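CD160 antigen (Homo sapiens, PDB 6NGG) serves as an immune-cell receptor for classical and non-classical MHC class I molecules and binds TNFRSF14 directly, delivering stimulatory or inhibitory signals that regulate cell activation and differentiation. Local coordinates at residues A[15-20]-A[101-106]; A[19-24]-A[87-92]; A[30-35]-A[43-48]. The protein carries 1 engineered substitution. One frame throughout, in Å; residues are numbered along the deposited sequence.

Interaction 1: residues A[15-20]-A[101-106]; sequences LNLICT and HFFSIL
Leu-17 and Ile-105 meet end to end between the two sheets of an immunoglobulin sandwich, CD2 of the leucine lying 4.1 Å from CD1 of the isoleucine. The local strands 15-20 and 103-106 run almost antiparallel, at 172°, but their axes come no closer than 11.0 Å. That separation is bridged by side chains rather than by backbone pairing. On the inward side the packing is compact. Leu-17 has CG anti to its carbonyl carbon (chi1 -61°), which places both methyls beside CE2 of Phe-103; CD2 sits 4.0 Å from CE2 of Phe-103 and near the plane of the ring, so the leucine meets an edge and not a face. Farther along, Leu-15 and Ile-105 slip past one another in opposite senses, with CD2 of Leu-15 at 4.0 Å from CG1 of Ile-105. Tyr-85 and Val-115, from strands 83-91 and 113-116, enlarge this same apolar layer.

The alternate side chains point out of the sandwich and are more accessible: Ile-18 and Ser-104 are partly exposed and Leu-106 is exposed. The four touching side chains, by contrast, are all buried and purely hydrocarbon; the two sheets are therefore held here by van der Waals packing and exclusion of water, with shape rather than polar direction setting the fit.

Interaction 2: residues A[19-24]-A[87-92]; sequences CTVWHK and CCARSQ
Cys-19 and Cys-87 form the intersheet disulfide of the immunoglobulin fold, the bond that pins strand B (14-22) of one sheet to strand F (83-91) of the other through the buried interior between the sheets. This is the covalent part of the contact. The two SG atoms are 2.0 Å apart, and the torsion about the S-S bond is -82°, near the relaxed right-angle value and of left-handed sense. In both cysteines SG stands anti to the carbonyl carbon and beside the backbone N (chi1 -58° for Cys-19 and -66° for Cys-87), so the two halves of the bridge leave their strands in a matching way. The bridge draws the CA atoms of Cys-19 and Cys-87 to 5.7 Å.

Apolar contact takes over one pair of inward-facing residues farther on. The CA atoms of Val-21 and Ala-89 are already 7.7 Å apart, and the interval is filled by a branched side chain meeting a short one: CG2 of Val-21 reaches CB of Ala-89 at 3.9 Å. Phe-31 and the engineered Met-33, both of strand 31-37, also pack on Val-21, continuing the buried apolar layer beyond the disulfide.

Side-chain hydrogen bonds in 19-24 begin at Trp-22. Its NE1 is hydrogen-bonded to Thr-5 OG1 on the adjacent strand, and His-23 NE2 is hydrogen-bonded to Ser-68 OG. The other imidazole nitrogen turns back on its own chain: ND1 of His-23 donates to O of Lys-24 at 3.0 Å, with the acceptor close to the ring plane but the donor well above the plane of the carbonyl.

Interaction 3: residues A[30-35]-A[43-48]; sequences GFVMFL and CSPETS. Engineered in segment 30-35: Met-33 (natural residue Val).
An irregular segment, 43-48, lies against strand 31-35, with the CA atoms of Leu-35 and Ser-48 at 5.4 Å and those of Phe-34 and Pro-45 at 5.9 Å. The aromatic ring of Phe-34 organises the side chains. CG occupies the position between backbone N and carbonyl carbon (chi1 50°), which sets one face of the ring against Pro-45, whose CD stands 3.7 Å from the ring centroid of Phe-34 and only 13° off its normal: a CH-pi contact. Cys-43 puts its SG 3.5 Å from CE2 of Phe-34 at the ring edge, a sulfur-aromatic contact. Val-32 adds a methyl, CG1 lying 3.9 Å from CG of Pro-45.

The segment is braced from within, since O of Pro-45 accepts from both N and OG of Ser-48, the latter at 2.8 Å. CB of Ser-48 lies 3.7 Å from CB of Phe-34. Segment 43-48 belongs to the C-C' connection of the V-type fold, between strands 31-37 and 50-52; the Cys-36 to Cys-43 disulfide and the Phe-34 ring hold it against the outer side of the five-stranded sheet. There Phe-34 packs on Cys-88 and Arg-90 of strand 83-91, while Gln-51 of strand 50-52 touches Val-32, Phe-34 and Pro-45.

In the fold
The three contacts sit within one immunoglobulin V-type domain. Strand 14-22 supplies the first segment of interactions 1 and 2, which share Cys-19 and Thr-20, have centres about 15 Å apart and join the three-stranded sheet to neighbouring strands of the five-stranded one. Interaction 3, between 30-35 and 43-48, is nested in the chain inside the loops closed by both others. Its centre is about 10 Å from that of interaction 2, and its strand is paired with 83-91, with probable hydrogen bonds from Arg-90 N to Val-32 O and from Cys-88 N to Phe-34 O. Interactions 1 and 2 thus hold the sandwich together, whereas interaction 3 packs a loop onto one sheet.

Interaction 1: residues A[15-20]-A[101-106]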
loop_
_atom_site.group_PDB
_atom_site.type_symbol
_atom_site.label_atom_id
_atom_site.label_comp_id
_atom_site.label_asym_id
_atom_site.label_seq_id
_atom_site.Cartn_x
_atom_site.Cartn_y
_atom_site.Cartn_z
ATOM N N LEU A 15 9.269 -9.542 -4.476
ATOM C CA LEU A 15 8.115 -9.491 -3.568
ATOM C C LEU A 15 7.330 -8.224 -3.847
ATOM O O LEU A 15 7.905 -7.100 -3.898
ATOM C CB LEU A 15 8.600 -9.405 -2.152
ATOM C CG LEU A 15 7.507 -9.338 -1.053
ATOM C CD1 LEU A 15 6.553 -10.470 -1.090
ATOM C CD2 LEU A 15 8.219 -9.254 0.285
ATOM N N ASN A 16 6.042 -8.378 -4.075
ATOM C CA ASN A 16 5.200 -7.212 -4.293
ATOM C C ASN A 16 4.277 -6.955 -3.093
ATOM O O ASN A 16 3.547 -7.883 -2.689
ATOM C CB ASN A 16 4.353 -7.465 -5.544
ATOM C CG ASN A 16 5.169 -7.887 -6.732
ATOM O OD1 ASN A 16 6.038 -7.166 -7.170
ATOM N ND2 ASN A 16 4.897 -9.112 -7.246
ATOM N N LEU A 17 4.256 -5.754 -2.553
ATOM C CA LEU A 17 3.406 -5.420 -1.406
ATOM C C LEU A 17 2.281 -4.578 -1.968
ATOM O O LEU A 17 2.533 -3.581 -2.671
ATOM C CB LEU A 17 4.177 -4.669 -0.337
ATOM C CG LEU A 17 5.364 -5.412 0.296
ATOM C CD1 LEU A 17 6.044 -4.581 1.397
ATOM C CD2 LEU A 17 5.013 -6.802 0.776
ATOM N N ILE A 18 1.048 -4.984 -1.713
ATOM C CA ILE A 18 -0.142 -4.432 -2.380
ATOM C C ILE A 18 -1.152 -3.824 -1.382
ATOM O O ILE A 18 -1.635 -4.469 -0.463
ATOM C CB ILE A 18 -0.793 -5.487 -3.271
ATOM C CG1 ILE A 18 0.278 -6.157 -4.208
ATOM C CG2 ILE A 18 -1.966 -4.925 -4.042
ATOM C CD1 ILE A 18 -0.100 -7.497 -4.782
ATOM N N CYS A 19 -1.486 -2.571 -1.606
ATOM C CA CYS A 19 -2.504 -1.856 -0.849
ATOM C C CYS A 19 -3.718 -1.543 -1.773
ATOM O O CYS A 19 -3.499 -1.075 -2.878
ATOM C CB CYS A 19 -1.948 -0.557 -0.413
ATOM S SG CYS A 19 -0.454 -0.564 0.604
ATOM N N THR A 20 -4.943 -1.791 -1.288
ATOM C CA THR A 20 -6.164 -1.655 -2.079
ATOM C C THR A 20 -7.180 -0.908 -1.276
ATOM O O THR A 20 -7.540 -1.319 -0.147
ATOM C CB THR A 20 -6.724 -3.000 -2.506
ATOM O OG1 THR A 20 -5.689 -3.733 -3.050
ATOM C CG2 THR A 20 -7.802 -2.844 -3.547
ATOM N N HIS A 101 -4.164 -2.823 8.281
ATOM C CA HIS A 101 -3.581 -3.563 9.428
ATOM C C HIS A 101 -2.094 -3.633 9.256
ATOM O O HIS A 101 -1.608 -3.594 8.149
ATOM C CB HIS A 101 -4.105 -5.000 9.482
ATOM C CG HIS A 101 -5.545 -5.071 9.830
ATOM N ND1 HIS A 101 -6.431 -5.906 9.189
ATOM C CD2 HIS A 101 -6.262 -4.396 10.756
ATOM C CE1 HIS A 101 -7.632 -5.753 9.718
ATOM N NE2 HIS A 101 -7.555 -4.840 10.667
ATOM N N PHE A 102 -1.364 -3.824 10.334
ATOM C CA PHE A 102 0.107 -3.879 10.255
ATOM C C PHE A 102 0.504 -5.254 9.772
ATOM O O PHE A 102 -0.136 -6.201 10.166
ATOM C CB PHE A 102 0.677 -3.624 11.672
ATOM C CG PHE A 102 0.495 -2.193 12.136
ATOM C CD1 PHE A 102 1.278 -1.200 11.621
ATOM C CD2 PHE A 102 -0.461 -1.849 13.077
ATOM C CE1 PHE A 102 1.134 0.106 12.020
ATOM C CE2 PHE A 102 -0.635 -0.515 13.461
ATOM C CZ PHE A 102 0.178 0.458 12.943
ATOM N N PHE A 103 1.546 -5.385 8.930
ATOM C CA PHE A 103 2.089 -6.692 8.636
ATOM C C PHE A 103 3.582 -6.656 8.625
ATOM O O PHE A 103 4.160 -5.549 8.610
ATOM C CB PHE A 103 1.509 -7.205 7.289
ATOM C CG PHE A 103 1.805 -6.325 6.111
ATOM C CD1 PHE A 103 1.001 -5.202 5.836
ATOM C CD2 PHE A 103 2.886 -6.601 5.267
ATOM C CE1 PHE A 103 1.268 -4.423 4.715
ATOM C CE2 PHE A 103 3.147 -5.813 4.154
ATOM C CZ PHE A 103 2.313 -4.725 3.881
ATOM N N SER A 104 4.243 -7.810 8.565
ATOM C CA SER A 104 5.722 -7.767 8.680
ATOM C C SER A 104 6.351 -8.639 7.679
ATOM O O SER A 104 5.777 -9.712 7.310
ATOM C CB SER A 104 6.211 -8.265 10.069
ATOM O OG SER A 104 5.449 -7.722 11.096
ATOM N N ILE A 105 7.535 -8.176 7.261
ATOM C CA ILE A 105 8.481 -8.921 6.510
ATOM C C ILE A 105 9.640 -9.250 7.463
ATOM O O ILE A 105 10.188 -8.351 8.149
ATOM C CB ILE A 105 9.055 -8.129 5.321
ATOM C CG1 ILE A 105 8.144 -8.126 4.138
ATOM C CG2 ILE A 105 10.295 -8.786 4.745
ATOM C CD1 ILE A 105 6.774 -7.693 4.403
ATOM N N LEU A 106 10.057 -10.525 7.459
ATOM C CA LEU A 106 11.232 -10.867 8.241
ATOM C C LEU A 106 12.278 -11.533 7.348
ATOM O O LEU A 106 12.010 -12.578 6.708
ATOM C CB LEU A 106 10.874 -11.748 9.431
ATOM C CG LEU A 106 12.116 -12.243 10.212
ATOM C CD1 LEU A 106 12.756 -11.111 11.022
ATOM C CD2 LEU A 106 11.762 -13.468 11.045
#

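Interaction 2: residues A[19-24]-A[87-92]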
loop_
_atom_site.group_PDB
_atom_site.type_symbol
_atom_site.label_atom_id
_atom_site.label_comp_id
_atom_site.label_asym_id
_atom_site.label_seq_id
_atom_site.Cartn_x
_atom_site.Cartn_y
_atom_site.Cartn_z
ATOM N N CYS A 19 -1.486 -2.571 -1.606
ATOM C CA CYS A 19 -2.504 -1.856 -0.849
ATOM C C CYS A 19 -3.718 -1.543 -1.773
ATOM O O CYS A 19 -3.499 -1.075 -2.878
ATOM C CB CYS A 19 -1.948 -0.557 -0.413
ATOM S SG CYS A 19 -0.454 -0.564 0.604
ATOM N N THR A 20 -4.943 -1.791 -1.288
ATOM C CA THR A 20 -6.164 -1.655 -2.079
ATOM C C THR A 20 -7.180 -0.908 -1.276
ATOM O O THR A 20 -7.540 -1.319 -0.147
ATOM C CB THR A 20 -6.724 -3.000 -2.506
ATOM O OG1 THR A 20 -5.689 -3.733 -3.050
ATOM C CG2 THR A 20 -7.802 -2.844 -3.547
ATOM N N VAL A 21 -7.500 0.258 -1.760
ATOM C CA VAL A 21 -8.599 1.033 -1.238
ATOM C C VAL A 21 -9.873 0.669 -1.973
ATOM O O VAL A 21 -9.914 0.707 -3.162
ATOM C CB VAL A 21 -8.348 2.558 -1.429
ATOM C CG1 VAL A 21 -9.518 3.362 -0.915
ATOM C CG2 VAL A 21 -7.042 2.987 -0.792
ATOM N N TRP A 22 -10.897 0.365 -1.208
ATOM C CA TRP A 22 -12.219 0.077 -1.704
ATOM C C TRP A 22 -13.101 1.304 -1.477
ATOM O O TRP A 22 -13.012 1.995 -0.429
ATOM C CB TRP A 22 -12.822 -1.125 -0.996
ATOM C CG TRP A 22 -11.940 -2.344 -1.220
ATOM C CD1 TRP A 22 -10.820 -2.675 -0.538
ATOM C CD2 TRP A 22 -12.097 -3.307 -2.240
ATOM N NE1 TRP A 22 -10.253 -3.812 -1.058
ATOM C CE2 TRP A 22 -11.012 -4.217 -2.124
ATOM C CE3 TRP A 22 -12.980 -3.436 -3.335
ATOM C CZ2 TRP A 22 -10.809 -5.281 -3.043
ATOM C CZ3 TRP A 22 -12.790 -4.504 -4.237
ATOM C CH2 TRP A 22 -11.735 -5.437 -4.051
ATOM N N HIS A 23 -13.900 1.585 -2.484
ATOM C CA HIS A 23 -14.684 2.806 -2.529
ATOM C C HIS A 23 -15.867 2.638 -3.449
ATOM O O HIS A 23 -15.875 1.797 -4.277
ATOM C CB HIS A 23 -13.802 3.941 -3.030
ATOM C CG HIS A 23 -13.049 3.666 -4.299
ATOM N ND1 HIS A 23 -13.634 3.702 -5.539
ATOM C CD2 HIS A 23 -11.720 3.484 -4.516
ATOM C CE1 HIS A 23 -12.716 3.473 -6.468
ATOM N NE2 HIS A 23 -11.536 3.387 -5.864
ATOM N N LYS A 24 -16.902 3.410 -3.220
ATOM C CA LYS A 24 -17.943 3.572 -4.220
ATOM C C LYS A 24 -17.419 3.999 -5.545
ATOM O O LYS A 24 -16.434 4.784 -5.640
ATOM C CB LYS A 24 -18.865 4.691 -3.790
ATOM C CG LYS A 24 -20.155 4.200 -3.304
ATOM C CD LYS A 24 -20.139 3.953 -1.865
ATOM C CE LYS A 24 -21.533 4.304 -1.370
ATOM N NZ LYS A 24 -21.619 3.929 0.068
ATOM N N CYS A 87 -0.257 0.019 5.036
ATOM C CA CYS A 87 -0.940 0.736 3.937
ATOM C C CYS A 87 -1.835 1.824 4.552
ATOM O O CYS A 87 -2.636 1.536 5.466
ATOM C CB CYS A 87 -1.865 -0.219 3.171
ATOM S SG CYS A 87 -1.028 -1.563 2.250
ATOM N N CYS A 88 -1.785 3.037 3.979
ATOM C CA CYS A 88 -2.648 4.120 4.391
ATOM C C CYS A 88 -3.211 4.895 3.203
ATOM O O CYS A 88 -2.708 4.819 2.079
ATOM C CB CYS A 88 -1.830 5.039 5.327
ATOM S SG CYS A 88 -1.450 4.179 6.900
ATOM N N ALA A 89 -4.269 5.644 3.440
ATOM C CA ALA A 89 -4.732 6.585 2.412
ATOM C C ALA A 89 -5.354 7.805 3.041
ATOM O O ALA A 89 -5.906 7.728 4.161
ATOM C CB ALA A 89 -5.661 5.900 1.416
ATOM N N ARG A 90 -5.309 8.908 2.311
ATOM C CA ARG A 90 -5.734 10.173 2.794
ATOM C C ARG A 90 -6.467 10.966 1.749
ATOM O O ARG A 90 -5.959 11.140 0.638
ATOM C CB ARG A 90 -4.524 10.984 3.310
ATOM C CG ARG A 90 -5.031 12.261 3.964
ATOM C CD ARG A 90 -3.955 13.201 4.439
ATOM N NE ARG A 90 -3.186 13.628 3.275
ATOM C CZ ARG A 90 -1.887 13.913 3.295
ATOM N NH1 ARG A 90 -1.195 13.854 4.450
ATOM N NH2 ARG A 90 -1.287 14.264 2.152
ATOM N N SER A 91 -7.654 11.462 2.068
ATOM C CA SER A 91 -8.323 12.370 1.135
ATOM C C SER A 91 -7.948 13.832 1.416
ATOM O O SER A 91 -8.089 14.307 2.554
ATOM C CB SER A 91 -9.821 12.196 1.243
ATOM O OG SER A 91 -10.208 12.825 2.440
ATOM N N GLN A 92 -7.521 14.552 0.397
ATOM C CA GLN A 92 -7.127 15.965 0.553
ATOM C C GLN A 92 -8.251 16.798 1.163
ATOM O O GLN A 92 -8.142 17.297 2.261
ATOM C CB GLN A 92 -6.689 16.546 -0.797
ATOM C CG GLN A 92 -6.172 17.987 -0.741
ATOM C CD GLN A 92 -4.943 18.155 0.155
ATOM O OE1 GLN A 92 -4.160 17.206 0.340
ATOM N NE2 GLN A 92 -4.761 19.370 0.713
#

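Interaction 3: residues A[30-35]-A[43-48]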
loop_
_atom_site.group_PDB
_atom_site.type_symbol
_atom_site.label_atom_id
_atom_site.label_comp_id
_atom_site.label_asym_id
_atom_site.label_seq_id
_atom_site.Cartn_x
_atom_site.Cartn_y
_atom_site.Cartn_z
ATOM N N GLY A 30 -9.523 11.773 -5.474
ATOM C CA GLY A 30 -9.234 12.781 -4.485
ATOM C C GLY A 30 -8.588 12.198 -3.230
ATOM O O GLY A 30 -8.606 12.831 -2.183
ATOM N N PHE A 31 -8.003 11.010 -3.316
ATOM C CA PHE A 31 -7.227 10.475 -2.171
ATOM C C PHE A 31 -5.849 10.050 -2.680
ATOM O O PHE A 31 -5.690 9.729 -3.844
ATOM C CB PHE A 31 -7.916 9.305 -1.413
ATOM C CG PHE A 31 -8.269 8.137 -2.266
ATOM C CD1 PHE A 31 -7.306 7.129 -2.576
ATOM C CD2 PHE A 31 -9.549 8.015 -2.771
ATOM C CE1 PHE A 31 -7.621 6.068 -3.365
ATOM C CE2 PHE A 31 -9.864 6.917 -3.588
ATOM C CZ PHE A 31 -8.894 5.928 -3.873
ATOM N N VAL A 32 -4.872 10.077 -1.790
ATOM C CA VAL A 32 -3.550 9.509 -2.015
ATOM C C VAL A 32 -3.393 8.267 -1.151
ATOM O O VAL A 32 -3.822 8.226 -0.001
ATOM C CB VAL A 32 -2.433 10.548 -1.738
ATOM C CG1 VAL A 32 -2.478 11.055 -0.294
ATOM C CG2 VAL A 32 -1.059 10.016 -2.070
ATOM N N MET A 33 -2.788 7.248 -1.755
ATOM C CA MET A 33 -2.449 5.983 -1.118
ATOM C C MET A 33 -0.961 5.987 -0.871
ATOM O O MET A 33 -0.195 6.516 -1.651
ATOM C CB MET A 33 -2.780 4.795 -2.032
ATOM C CG MET A 33 -4.288 4.634 -2.390
ATOM S SD MET A 33 -4.649 3.270 -3.644
ATOM C CE MET A 33 -4.029 3.955 -5.159
ATOM N N PHE A 34 -0.546 5.348 0.204
ATOM C CA PHE A 34 0.881 5.239 0.530
ATOM C C PHE A 34 1.168 4.081 1.494
ATOM O O PHE A 34 0.331 3.577 2.152
ATOM C CB PHE A 34 1.414 6.604 1.045
ATOM C CG PHE A 34 0.569 7.248 2.171
ATOM C CD1 PHE A 34 -0.571 7.996 1.883
ATOM C CD2 PHE A 34 0.955 7.121 3.494
ATOM C CE1 PHE A 34 -1.322 8.559 2.876
ATOM C CE2 PHE A 34 0.213 7.700 4.507
ATOM C CZ PHE A 34 -0.952 8.389 4.191
ATOM N N LEU A 35 2.400 3.649 1.488
ATOM C CA LEU A 35 2.817 2.506 2.248
ATOM C C LEU A 35 3.967 2.995 3.078
ATOM O O LEU A 35 4.928 3.561 2.533
ATOM C CB LEU A 35 3.319 1.418 1.253
ATOM C CG LEU A 35 4.057 0.226 1.945
ATOM C CD1 LEU A 35 3.055 -0.638 2.708
ATOM C CD2 LEU A 35 4.786 -0.611 1.016
ATOM N N CYS A 43 3.122 8.300 9.788
ATOM C CA CYS A 43 3.001 7.741 8.451
ATOM C C CYS A 43 2.275 8.782 7.627
ATOM O O CYS A 43 1.170 9.172 7.969
ATOM C CB CYS A 43 2.229 6.431 8.429
ATOM S SG CYS A 43 2.024 5.739 6.727
ATOM N N SER A 44 2.900 9.212 6.551
ATOM C CA SER A 44 2.328 10.166 5.616
ATOM C C SER A 44 2.902 9.916 4.253
ATOM O O SER A 44 3.908 9.193 4.107
ATOM C CB SER A 44 2.672 11.595 6.045
ATOM O OG SER A 44 4.046 11.763 6.044
ATOM N N PRO A 45 2.400 10.629 3.258
ATOM C CA PRO A 45 3.073 10.517 1.977
ATOM C C PRO A 45 4.567 10.917 2.040
ATOM O O PRO A 45 5.406 10.230 1.471
ATOM C CB PRO A 45 2.212 11.409 1.060
ATOM C CG PRO A 45 0.888 11.203 1.611
ATOM C CD PRO A 45 1.082 11.268 3.104
ATOM N N GLU A 46 4.908 11.897 2.847
ATOM C CA GLU A 46 6.316 12.338 2.942
ATOM C C GLU A 46 7.229 11.307 3.626
ATOM O O GLU A 46 8.439 11.295 3.386
ATOM C CB GLU A 46 6.417 13.636 3.773
ATOM C CG GLU A 46 5.818 14.884 3.143
ATOM C CD GLU A 46 4.293 14.825 2.904
ATOM O OE1 GLU A 46 3.885 15.219 1.771
ATOM O OE2 GLU A 46 3.504 14.392 3.808
ATOM N N THR A 47 6.684 10.484 4.517
ATOM C CA THR A 47 7.492 9.424 5.152
ATOM C C THR A 47 7.332 8.035 4.528
ATOM O O THR A 47 7.844 7.056 5.085
ATOM C CB THR A 47 7.216 9.358 6.663
ATOM O OG1 THR A 47 5.826 9.095 6.909
ATOM C CG2 THR A 47 7.583 10.669 7.334
ATOM N N SER A 48 6.658 7.947 3.383
ATOM C CA SER A 48 6.281 6.668 2.779
ATOM C C SER A 48 7.364 6.125 1.911
ATOM O O SER A 48 8.094 6.881 1.304
ATOM C CB SER A 48 5.010 6.816 1.886
ATOM O OG SER A 48 5.267 7.595 0.693
#